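Adenosyl-chloride synthase (PDB 2ZBV) binds adenosine and probably cleaves S-adenosyl-L-methionine, as a hydrolase or halogenase of the SAM hydroxide adenosyltransferase type. Local coordinates at residues L228-D233 / L238-N243; A175-F180 / D246-L251; I187-F192 / V197-V202. All coordinates share one frame; numbering follows the deposited sequence.

Interaction 1: L228-D233 / L238-N243; sequences LLVHPD and LEIAVN. With ADN (adenosine), chain F.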
loop_
_atom_site.group_PDB
_atom_site.type_symbol
_atom_site.label_atom_id
_atom_site.label_comp_id
_atom_site.label_asym_id
_atom_site.label_seq_id
_atom_site.Cartn_x
_atom_site.Cartn_y
_atom_site.Cartn_z
ATOM N N LEU A 228 -25.709 -15.907 -1.639
ATOM C CA LEU A 228 -25.558 -15.102 -0.423
ATOM C C LEU A 228 -25.423 -15.962 0.833
ATOM O O LEU A 228 -25.997 -17.046 0.921
ATOM C CB LEU A 228 -26.772 -14.185 -0.238
ATOM C CG LEU A 228 -26.882 -12.910 -1.074
ATOM C CD1 LEU A 228 -28.339 -12.448 -1.093
ATOM C CD2 LEU A 228 -25.967 -11.829 -0.496
ATOM N N LEU A 229 -24.669 -15.466 1.808
ATOM C CA LEU A 229 -24.494 -16.176 3.065
ATOM C C LEU A 229 -24.286 -15.192 4.203
ATOM O O LEU A 229 -23.778 -14.081 4.005
ATOM C CB LEU A 229 -23.292 -17.126 3.016
ATOM C CG LEU A 229 -21.902 -16.495 2.846
ATOM C CD1 LEU A 229 -20.862 -17.268 3.647
ATOM C CD2 LEU A 229 -21.545 -16.464 1.369
ATOM N N VAL A 230 -24.692 -15.612 5.395
ATOM C CA VAL A 230 -24.523 -14.809 6.595
ATOM C C VAL A 230 -23.554 -15.596 7.459
ATOM O O VAL A 230 -23.727 -16.798 7.665
ATOM C CB VAL A 230 -25.865 -14.620 7.344
ATOM C CG1 VAL A 230 -25.612 -14.171 8.766
ATOM C CG2 VAL A 230 -26.721 -13.587 6.614
ATOM N N HIS A 231 -22.519 -14.931 7.955
ATOM C CA HIS A 231 -21.546 -15.625 8.778
ATOM C C HIS A 231 -20.845 -14.659 9.723
ATOM O O HIS A 231 -21.047 -13.440 9.652
ATOM C CB HIS A 231 -20.510 -16.307 7.880
ATOM C CG HIS A 231 -19.603 -15.343 7.178
ATOM N ND1 HIS A 231 -18.248 -15.286 7.419
ATOM C CD2 HIS A 231 -19.865 -14.371 6.271
ATOM C CE1 HIS A 231 -17.713 -14.323 6.691
ATOM N NE2 HIS A 231 -18.671 -13.752 5.985
ATOM N N PRO A 232 -20.032 -15.193 10.646
ATOM C CA PRO A 232 -19.325 -14.301 11.570
ATOM C C PRO A 232 -17.982 -13.946 10.931
ATOM O O PRO A 232 -17.239 -14.846 10.553
ATOM C CB PRO A 232 -19.162 -15.162 12.816
ATOM C CG PRO A 232 -18.959 -16.542 12.242
ATOM C CD PRO A 232 -19.973 -16.596 11.108
ATOM N N ASP A 233 -17.678 -12.655 10.787
ATOM C CA ASP A 233 -16.403 -12.272 10.186
ATOM C C ASP A 233 -15.260 -12.561 11.161
ATOM O O ASP A 233 -15.487 -13.091 12.245
ATOM C CB ASP A 233 -16.393 -10.796 9.738
ATOM C CG ASP A 233 -16.478 -9.808 10.895
ATOM O OD1 ASP A 233 -16.181 -10.184 12.046
ATOM O OD2 ASP A 233 -16.831 -8.632 10.636
ATOM N N LEU A 238 -21.392 -10.054 12.556
ATOM C CA LEU A 238 -22.218 -10.662 11.531
ATOM C C LEU A 238 -21.896 -9.985 10.208
ATOM O O LEU A 238 -21.971 -8.757 10.087
ATOM C CB LEU A 238 -23.705 -10.494 11.863
ATOM C CG LEU A 238 -24.659 -11.188 10.880
ATOM C CD1 LEU A 238 -25.958 -11.547 11.591
ATOM C CD2 LEU A 238 -24.916 -10.288 9.679
ATOM N N GLU A 239 -21.526 -10.795 9.225
ATOM C CA GLU A 239 -21.177 -10.299 7.902
ATOM C C GLU A 239 -22.005 -10.999 6.828
ATOM O O GLU A 239 -22.368 -12.173 6.968
ATOM C CB GLU A 239 -19.683 -10.539 7.645
ATOM C CG GLU A 239 -19.176 -10.121 6.265
ATOM C CD GLU A 239 -17.666 -10.308 6.131
ATOM O OE1 GLU A 239 -17.209 -11.459 5.966
ATOM O OE2 GLU A 239 -16.935 -9.301 6.207
ATOM N N ILE A 240 -22.327 -10.266 5.766
ATOM C CA ILE A 240 -23.077 -10.838 4.657
ATOM C C ILE A 240 -22.110 -10.899 3.487
ATOM O O ILE A 240 -21.472 -9.903 3.149
ATOM C CB ILE A 240 -24.300 -9.974 4.253
ATOM C CG1 ILE A 240 -25.301 -9.900 5.405
ATOM C CG2 ILE A 240 -24.989 -10.576 3.028
ATOM C CD1 ILE A 240 -25.147 -8.666 6.254
ATOM N N ALA A 241 -21.990 -12.074 2.879
ATOM C CA ALA A 241 -21.090 -12.243 1.745
ATOM C C ALA A 241 -21.755 -13.019 0.620
ATOM O O ALA A 241 -22.782 -13.663 0.819
ATOM C CB ALA A 241 -19.830 -12.976 2.188
ATOM N N VAL A 242 -21.173 -12.922 -0.568
ATOM C CA VAL A 242 -21.648 -13.668 -1.729
ATOM C C VAL A 242 -20.446 -14.534 -2.068
ATOM O O VAL A 242 -19.340 -14.019 -2.261
ATOM C CB VAL A 242 -21.973 -12.743 -2.937
ATOM C CG1 VAL A 242 -22.190 -13.571 -4.196
ATOM C CG2 VAL A 242 -23.225 -11.915 -2.640
ATOM N N ASN A 243 -20.644 -15.845 -2.113
ATOM C CA ASN A 243 -19.547 -16.744 -2.418
ATOM C C ASN A 243 -18.947 -16.440 -3.784
ATOM O O ASN A 243 -19.616 -16.563 -4.811
ATOM C CB ASN A 243 -20.017 -18.197 -2.358
ATOM C CG ASN A 243 -18.909 -19.165 -2.672
ATOM O OD1 ASN A 243 -17.747 -18.892 -2.384
ATOM N ND2 ASN A 243 -19.255 -20.306 -3.257
HETATM O "O5'" ADN F . -9.319 -15.682 4.431
HETATM C "C5'" ADN F . -8.844 -14.814 3.411
HETATM C "C4'" ADN F . -9.356 -15.323 2.069
HETATM O "O4'" ADN F . -10.805 -15.304 2.016
HETATM C "C3'" ADN F . -8.874 -14.455 0.888
HETATM O "O3'" ADN F . -7.663 -14.969 0.360
HETATM C "C2'" ADN F . -10.068 -14.488 -0.107
HETATM O "O2'" ADN F . -9.698 -15.071 -1.371
HETATM C "C1'" ADN F . -11.158 -15.299 0.607
HETATM N N9 ADN F . -12.472 -14.662 0.432
HETATM C C8 ADN F . -12.859 -13.445 0.944
HETATM N N7 ADN F . -14.080 -13.180 0.596
HETATM C C5 ADN F . -14.564 -14.193 -0.156
HETATM C C6 ADN F . -15.807 -14.461 -0.808
HETATM N N6 ADN F . -16.842 -13.555 -0.737
HETATM N N1 ADN F . -15.945 -15.616 -1.496
HETATM C C2 ADN F . -14.947 -16.506 -1.575
HETATM N N3 ADN F . -13.770 -16.291 -0.979
HETATM C C4 ADN F . -13.540 -15.164 -0.270
#
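Leu229 and Ala241 exchange two backbone hydrogen bonds, N of Leu229 to O of Ala241 (2.8 Å) and N of Ala241 to O of Leu229 (2.9 Å). His231 and Glu239 form a second such pair. The two strands, 228-232 and 238-242, make an antiparallel beta hairpin in the mixed sheet of the C-terminal domain.

Apolar contacts line the face of Leu228, Val230, Leu238, Ile240 and Val242. CD2 of Leu228 presses tightly on CG2 of Val242 (3.5 Å) and also reaches CG2 of Ile240. CG1 of Val230 lies against CG of Leu238 (3.8 Å).

The other face carries Leu229 and Ala241 with the polar pair His231 and Glu239. With CG anti to the backbone N (chi1 178°), Glu239 runs alongside His231. OE1 of Glu239 meets NE2 of His231 at the ring edge (2.7 Å), but the bond is weak, bent to 116°. Ring and carboxylate are turned 50° apart. Just past the strand, OD2 of Asp233 lies 4.5 Å from OE2 of Glu239. These are like charges, probably eased by the Ser184 bond to OD2 of Asp233. At the far end, O of Val242 accepts an almost straight bond from adenosine N6 (3.0 Å).

Interaction 2: A175-F180 / D246-L251; sequences AIVDTF and DASQVL. With ADN (adenosine), chain F.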
loop_
_atom_site.group_PDB
_atom_site.type_symbol
_atom_site.label_atom_id
_atom_site.label_comp_id
_atom_site.label_asym_id
_atom_site.label_seq_id
_atom_site.Cartn_x
_atom_site.Cartn_y
_atom_site.Cartn_z
ATOM N N ALA A 175 -21.132 -1.610 8.855
ATOM C CA ALA A 175 -19.963 -0.947 9.417
ATOM C C ALA A 175 -18.802 -0.841 8.429
ATOM O O ALA A 175 -18.138 0.201 8.339
ATOM C CB ALA A 175 -19.507 -1.691 10.666
ATOM N N ILE A 176 -18.563 -1.919 7.688
ATOM C CA ILE A 176 -17.455 -1.955 6.743
ATOM C C ILE A 176 -17.727 -2.828 5.528
ATOM O O ILE A 176 -18.266 -3.927 5.654
ATOM C CB ILE A 176 -16.186 -2.534 7.407
ATOM C CG1 ILE A 176 -15.801 -1.705 8.634
ATOM C CG2 ILE A 176 -15.042 -2.590 6.389
ATOM C CD1 ILE A 176 -14.716 -2.338 9.472
ATOM N N VAL A 177 -17.358 -2.323 4.355
ATOM C CA VAL A 177 -17.469 -3.085 3.109
ATOM C C VAL A 177 -16.001 -3.293 2.738
ATOM O O VAL A 177 -15.282 -2.312 2.512
ATOM C CB VAL A 177 -18.165 -2.279 1.982
ATOM C CG1 VAL A 177 -18.045 -3.028 0.649
ATOM C CG2 VAL A 177 -19.643 -2.062 2.320
ATOM N N ASP A 178 -15.539 -4.544 2.696
ATOM C CA ASP A 178 -14.131 -4.786 2.372
ATOM C C ASP A 178 -13.808 -4.888 0.885
ATOM O O ASP A 178 -14.658 -4.648 0.028
ATOM C CB ASP A 178 -13.597 -6.028 3.109
ATOM C CG ASP A 178 -14.211 -7.327 2.618
ATOM O OD1 ASP A 178 -14.711 -7.377 1.475
ATOM O OD2 ASP A 178 -14.172 -8.316 3.381
ATOM N N THR A 179 -12.562 -5.245 0.592
ATOM C CA THR A 179 -12.080 -5.363 -0.782
ATOM C C THR A 179 -12.893 -6.320 -1.647
ATOM O O THR A 179 -13.047 -6.112 -2.854
ATOM C CB THR A 179 -10.611 -5.823 -0.799
ATOM O OG1 THR A 179 -9.802 -4.862 -0.104
ATOM C CG2 THR A 179 -10.115 -5.968 -2.228
ATOM N N PHE A 180 -13.414 -7.367 -1.024
ATOM C CA PHE A 180 -14.201 -8.370 -1.728
ATOM C C PHE A 180 -15.664 -7.985 -1.901
ATOM O O PHE A 180 -16.399 -8.617 -2.664
ATOM C CB PHE A 180 -14.099 -9.689 -0.967
ATOM C CG PHE A 180 -12.686 -10.140 -0.758
ATOM C CD1 PHE A 180 -11.980 -10.749 -1.791
ATOM C CD2 PHE A 180 -12.037 -9.901 0.451
ATOM C CE1 PHE A 180 -10.641 -11.114 -1.626
ATOM C CE2 PHE A 180 -10.697 -10.261 0.624
ATOM C CZ PHE A 180 -10.002 -10.869 -0.423
ATOM N N ASP A 246 -19.648 -10.261 -4.946
ATOM C CA ASP A 246 -19.656 -9.004 -4.200
ATOM C C ASP A 246 -21.016 -8.720 -3.559
ATOM O O ASP A 246 -21.952 -8.301 -4.240
ATOM C CB ASP A 246 -19.302 -7.856 -5.152
ATOM C CG ASP A 246 -19.112 -6.524 -4.438
ATOM O OD1 ASP A 246 -19.841 -6.233 -3.465
ATOM O OD2 ASP A 246 -18.231 -5.752 -4.867
ATOM N N ALA A 247 -21.111 -8.919 -2.248
ATOM C CA ALA A 247 -22.357 -8.692 -1.523
ATOM C C ALA A 247 -22.821 -7.233 -1.525
ATOM O O ALA A 247 -24.022 -6.963 -1.568
ATOM C CB ALA A 247 -22.221 -9.192 -0.084
ATOM N N SER A 248 -21.888 -6.289 -1.469
ATOM C CA SER A 248 -22.283 -4.885 -1.462
ATOM C C SER A 248 -23.006 -4.538 -2.763
ATOM O O SER A 248 -23.918 -3.708 -2.767
ATOM C CB SER A 248 -21.067 -3.968 -1.263
ATOM O OG SER A 248 -20.182 -4.033 -2.362
ATOM N N GLN A 249 -22.608 -5.183 -3.859
ATOM C CA GLN A 249 -23.237 -4.947 -5.159
ATOM C C GLN A 249 -24.596 -5.639 -5.245
ATOM O O GLN A 249 -25.572 -5.053 -5.704
ATOM C CB GLN A 249 -22.347 -5.454 -6.301
ATOM C CG GLN A 249 -21.069 -4.650 -6.522
ATOM C CD GLN A 249 -20.263 -5.157 -7.713
ATOM O OE1 GLN A 249 -20.765 -5.217 -8.836
ATOM N NE2 GLN A 249 -19.008 -5.523 -7.468
ATOM N N VAL A 250 -24.651 -6.889 -4.803
ATOM C CA VAL A 250 -25.892 -7.658 -4.827
ATOM C C VAL A 250 -26.972 -7.016 -3.960
ATOM O O VAL A 250 -28.125 -6.893 -4.376
ATOM C CB VAL A 250 -25.646 -9.105 -4.347
ATOM C CG1 VAL A 250 -26.972 -9.828 -4.135
ATOM C CG2 VAL A 250 -24.799 -9.842 -5.377
ATOM N N LEU A 251 -26.590 -6.607 -2.756
ATOM C CA LEU A 251 -27.517 -5.980 -1.824
ATOM C C LEU A 251 -27.711 -4.512 -2.176
ATOM O O LEU A 251 -28.709 -3.898 -1.793
ATOM C CB LEU A 251 -26.978 -6.091 -0.396
ATOM C CG LEU A 251 -26.707 -7.506 0.131
ATOM C CD1 LEU A 251 -26.080 -7.416 1.516
ATOM C CD2 LEU A 251 -28.006 -8.303 0.182
HETATM O "O5'" ADN F . -9.319 -15.682 4.431
HETATM C "C5'" ADN F . -8.844 -14.814 3.411
HETATM C "C4'" ADN F . -9.356 -15.323 2.069
HETATM O "O4'" ADN F . -10.805 -15.304 2.016
HETATM C "C3'" ADN F . -8.874 -14.455 0.888
HETATM O "O3'" ADN F . -7.663 -14.969 0.360
HETATM C "C2'" ADN F . -10.068 -14.488 -0.107
HETATM O "O2'" ADN F . -9.698 -15.071 -1.371
HETATM C "C1'" ADN F . -11.158 -15.299 0.607
HETATM N N9 ADN F . -12.472 -14.662 0.432
HETATM C C8 ADN F . -12.859 -13.445 0.944
HETATM N N7 ADN F . -14.080 -13.180 0.596
HETATM C C5 ADN F . -14.564 -14.193 -0.156
HETATM C C6 ADN F . -15.807 -14.461 -0.808
HETATM N N6 ADN F . -16.842 -13.555 -0.737
HETATM N N1 ADN F . -15.945 -15.616 -1.496
HETATM C C2 ADN F . -14.947 -16.506 -1.575
HETATM N N3 ADN F . -13.770 -16.291 -0.979
HETATM C C4 ADN F . -13.540 -15.164 -0.270
#
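Val177 and Ser248 approach with their CA atoms 6.9 Å apart, and Phe180 and Asp246 with theirs at 6.0 Å, but no hydrogen bond joins the two segments. CG1 of Val177, swung anti to the backbone N (chi1 171°), rests on CB of Ser248 (3.7 Å). O of Phe180 lies 3.6 Å from CA of Asp246.

Asp246 is the N-cap of helix 247-251. OD1 of Asp246 accepts from N of Gln249 (3.0 Å), from above the carboxylate plane. OD2 of Asp246 takes a bond from NE2 of Gln249 (2.7 Å).

The ring of Phe180 turns away from the helix and lies against the C8-N7 side of the adenine. Adenosine C8 sits over the centre of one face, and CG of Phe180 is 3.6 Å from N7 of adenosine. At the outer end of the ring, CZ of Phe180 meets C2' of the ribose (3.6 Å). An alanine here would remove the ring and is likely to leave this side of the imidazole part and the ribose without its apolar cover. Asp7 of the second subunit also packs on Phe180. The arrangement is that of an adenosine pocket at a subunit interface, with a capped helix start beside it.

Interaction 3: I187-F192 / V197-V202; sequences IPFDLF and VDFDDV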
loop_
_atom_site.group_PDB
_atom_site.type_symbol
_atom_site.label_atom_id
_atom_site.label_comp_id
_atom_site.label_asym_id
_atom_site.label_seq_id
_atom_site.Cartn_x
_atom_site.Cartn_y
_atom_site.Cartn_z
ATOM N N ILE A 187 -23.309 -5.667 14.124
ATOM C CA ILE A 187 -24.063 -6.636 14.914
ATOM C C ILE A 187 -23.156 -7.787 15.344
ATOM O O ILE A 187 -22.627 -8.516 14.507
ATOM C CB ILE A 187 -25.230 -7.229 14.090
ATOM C CG1 ILE A 187 -26.177 -6.114 13.648
ATOM C CG2 ILE A 187 -25.976 -8.275 14.913
ATOM C CD1 ILE A 187 -27.138 -6.534 12.552
ATOM N N PRO A 188 -22.962 -7.970 16.659
ATOM C CA PRO A 188 -22.095 -9.075 17.074
ATOM C C PRO A 188 -22.756 -10.385 16.665
ATOM O O PRO A 188 -23.973 -10.535 16.809
ATOM C CB PRO A 188 -22.027 -8.916 18.594
ATOM C CG PRO A 188 -22.331 -7.448 18.814
ATOM C CD PRO A 188 -23.429 -7.199 17.822
ATOM N N PHE A 189 -21.978 -11.332 16.153
ATOM C CA PHE A 189 -22.572 -12.601 15.749
ATOM C C PHE A 189 -23.182 -13.304 16.960
ATOM O O PHE A 189 -24.111 -14.098 16.819
ATOM C CB PHE A 189 -21.543 -13.515 15.088
ATOM C CG PHE A 189 -22.160 -14.552 14.194
ATOM C CD1 PHE A 189 -22.620 -14.206 12.928
ATOM C CD2 PHE A 189 -22.334 -15.857 14.636
ATOM C CE1 PHE A 189 -23.248 -15.144 12.115
ATOM C CE2 PHE A 189 -22.962 -16.804 13.831
ATOM C CZ PHE A 189 -23.421 -16.446 12.567
ATOM N N ASP A 190 -22.651 -13.014 18.147
ATOM C CA ASP A 190 -23.172 -13.597 19.385
ATOM C C ASP A 190 -24.584 -13.078 19.625
ATOM O O ASP A 190 -25.479 -13.832 20.004
ATOM C CB ASP A 190 -22.291 -13.223 20.581
ATOM C CG ASP A 190 -21.004 -14.015 20.625
ATOM O OD1 ASP A 190 -21.065 -15.253 20.470
ATOM O OD2 ASP A 190 -19.933 -13.402 20.827
ATOM N N LEU A 191 -24.774 -11.780 19.408
ATOM C CA LEU A 191 -26.082 -11.165 19.578
ATOM C C LEU A 191 -27.047 -11.854 18.615
ATOM O O LEU A 191 -28.175 -12.198 18.976
ATOM C CB LEU A 191 -26.010 -9.671 19.255
ATOM C CG LEU A 191 -27.300 -8.888 19.498
ATOM C CD1 LEU A 191 -27.539 -8.784 20.996
ATOM C CD2 LEU A 191 -27.204 -7.504 18.885
ATOM N N PHE A 192 -26.587 -12.050 17.384
ATOM C CA PHE A 192 -27.384 -12.705 16.353
ATOM C C PHE A 192 -27.730 -14.128 16.776
ATOM O O PHE A 192 -28.817 -14.626 16.486
ATOM C CB PHE A 192 -26.606 -12.716 15.031
ATOM C CG PHE A 192 -27.253 -13.534 13.945
ATOM C CD1 PHE A 192 -26.696 -14.740 13.545
ATOM C CD2 PHE A 192 -28.407 -13.087 13.310
ATOM C CE1 PHE A 192 -27.278 -15.492 12.524
ATOM C CE2 PHE A 192 -28.997 -13.830 12.290
ATOM C CZ PHE A 192 -28.431 -15.035 11.896
ATOM N N VAL A 197 -30.820 -19.139 16.109
ATOM C CA VAL A 197 -30.561 -19.491 14.721
ATOM C C VAL A 197 -29.282 -20.302 14.754
ATOM O O VAL A 197 -28.506 -20.211 15.702
ATOM C CB VAL A 197 -30.332 -18.251 13.837
ATOM C CG1 VAL A 197 -31.615 -17.462 13.701
ATOM C CG2 VAL A 197 -29.243 -17.383 14.437
ATOM N N ASP A 198 -29.055 -21.096 13.723
ATOM C CA ASP A 198 -27.861 -21.911 13.689
ATOM C C ASP A 198 -27.389 -22.087 12.257
ATOM O O ASP A 198 -28.105 -21.762 11.312
ATOM C CB ASP A 198 -28.154 -23.271 14.328
ATOM C CG ASP A 198 -26.939 -24.178 14.362
ATOM O OD1 ASP A 198 -25.891 -23.754 14.902
ATOM O OD2 ASP A 198 -27.036 -25.318 13.852
ATOM N N PHE A 199 -26.170 -22.582 12.101
ATOM C CA PHE A 199 -25.631 -22.817 10.781
ATOM C C PHE A 199 -26.573 -23.788 10.071
ATOM O O PHE A 199 -27.067 -24.739 10.676
ATOM C CB PHE A 199 -24.221 -23.387 10.904
ATOM C CG PHE A 199 -23.240 -22.419 11.503
ATOM C CD1 PHE A 199 -22.870 -21.272 10.808
ATOM C CD2 PHE A 199 -22.723 -22.628 12.779
ATOM C CE1 PHE A 199 -22.003 -20.343 11.373
ATOM C CE2 PHE A 199 -21.852 -21.704 13.358
ATOM C CZ PHE A 199 -21.492 -20.555 12.651
ATOM N N ASP A 200 -26.823 -23.517 8.794
ATOM C CA ASP A 200 -27.717 -24.303 7.945
ATOM C C ASP A 200 -29.114 -23.701 7.936
ATOM O O ASP A 200 -29.942 -24.051 7.092
ATOM C CB ASP A 200 -27.794 -25.765 8.386
ATOM C CG ASP A 200 -26.481 -26.488 8.213
ATOM O OD1 ASP A 200 -25.786 -26.203 7.213
ATOM O OD2 ASP A 200 -26.149 -27.343 9.062
ATOM N N ASP A 201 -29.388 -22.807 8.880
ATOM C CA ASP A 201 -30.691 -22.156 8.883
ATOM C C ASP A 201 -30.653 -21.141 7.748
ATOM O O ASP A 201 -29.603 -20.891 7.145
ATOM C CB ASP A 201 -30.958 -21.426 10.203
ATOM C CG ASP A 201 -31.634 -22.313 11.247
ATOM O OD1 ASP A 201 -32.646 -22.969 10.917
ATOM O OD2 ASP A 201 -31.164 -22.342 12.404
ATOM N N VAL A 202 -31.807 -20.567 7.448
ATOM C CA VAL A 202 -31.907 -19.560 6.411
ATOM C C VAL A 202 -32.599 -18.377 7.055
ATOM O O VAL A 202 -33.616 -18.536 7.727
ATOM C CB VAL A 202 -32.739 -20.051 5.211
ATOM C CG1 VAL A 202 -33.041 -18.897 4.282
ATOM C CG2 VAL A 202 -31.976 -21.129 4.458
#
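CG2 of Val197 sits over one face of the Phe192 ring and makes the close part of this contact. It is 3.7 Å from the ring centroid and 28° off the ring normal, a CH-pi contact. It lies nearer the rim than the centre, and its closest ring atom is CE1 of Phe192 (3.3 Å). The same methyl group also meets O of Phe192 (3.5 Å). The torsion of Val197 explains this: CG2 stands between the backbone N and the carbonyl carbon, while CG1 is anti to the carbonyl carbon (chi1 -68°). The two side chains cross at about a right angle. Phe192 has its CG anti to the backbone N (chi1 172°), which carries the ring across to Val197. Within the helix, CD1 of Phe192 lies over a face of the Phe189 ring.

The other half is looser. CE2 of Phe189 touches CZ of Phe199 at 4.2 Å, and the two rings meet obliquely. Phe199 is partly exposed, and its neighbours Asp198 and Asp200 are exposed. No hydrogen bond crosses between the segments. The solvent side is shaped instead by a type II beta turn from Asp198 to Asp201. It is closed by the backbone bond from N of Asp201 to O of Asp198 (2.9 Å). OD2 of Asp201 returns to N of Asp198 (2.8 Å) through its anti lone pair.

The contact joins the short helix 189-192 to the loop that leads into strand 202-207. Pro188 is at the N-cap of that helix. Phe189 and Phe192 both pack on Leu238 of strand 237-242, and Phe192 also reaches Ile261 of strand 258-262. Backbone bonds from Asp200 and Asp201 to Val216 tie the turn to strand 210-216.

Overall arrangement
Interaction 1 lies between the other two, its centre 10 Å from each. Interactions 2 and 3 are 19 Å apart between centres and do not touch. Strand 237-242 leads on to helix 247-251, so one segment of interaction 2 follows directly on interaction 1. The two also pack together: CG2 of Val242 lies 3.5 Å from CA of Ala247. Both reach the adenosine, which is bound as well by Leu244, Asn182 and by Asp7, Asp68 and Thr125 of the second subunit. Interaction 3 touches the opposite end of the hairpin, with CD1 of Leu238 3.3 Å from CG of Phe192. Its Phe189 side chain is about 11 Å from that of Phe220, an adenosine-binding residue.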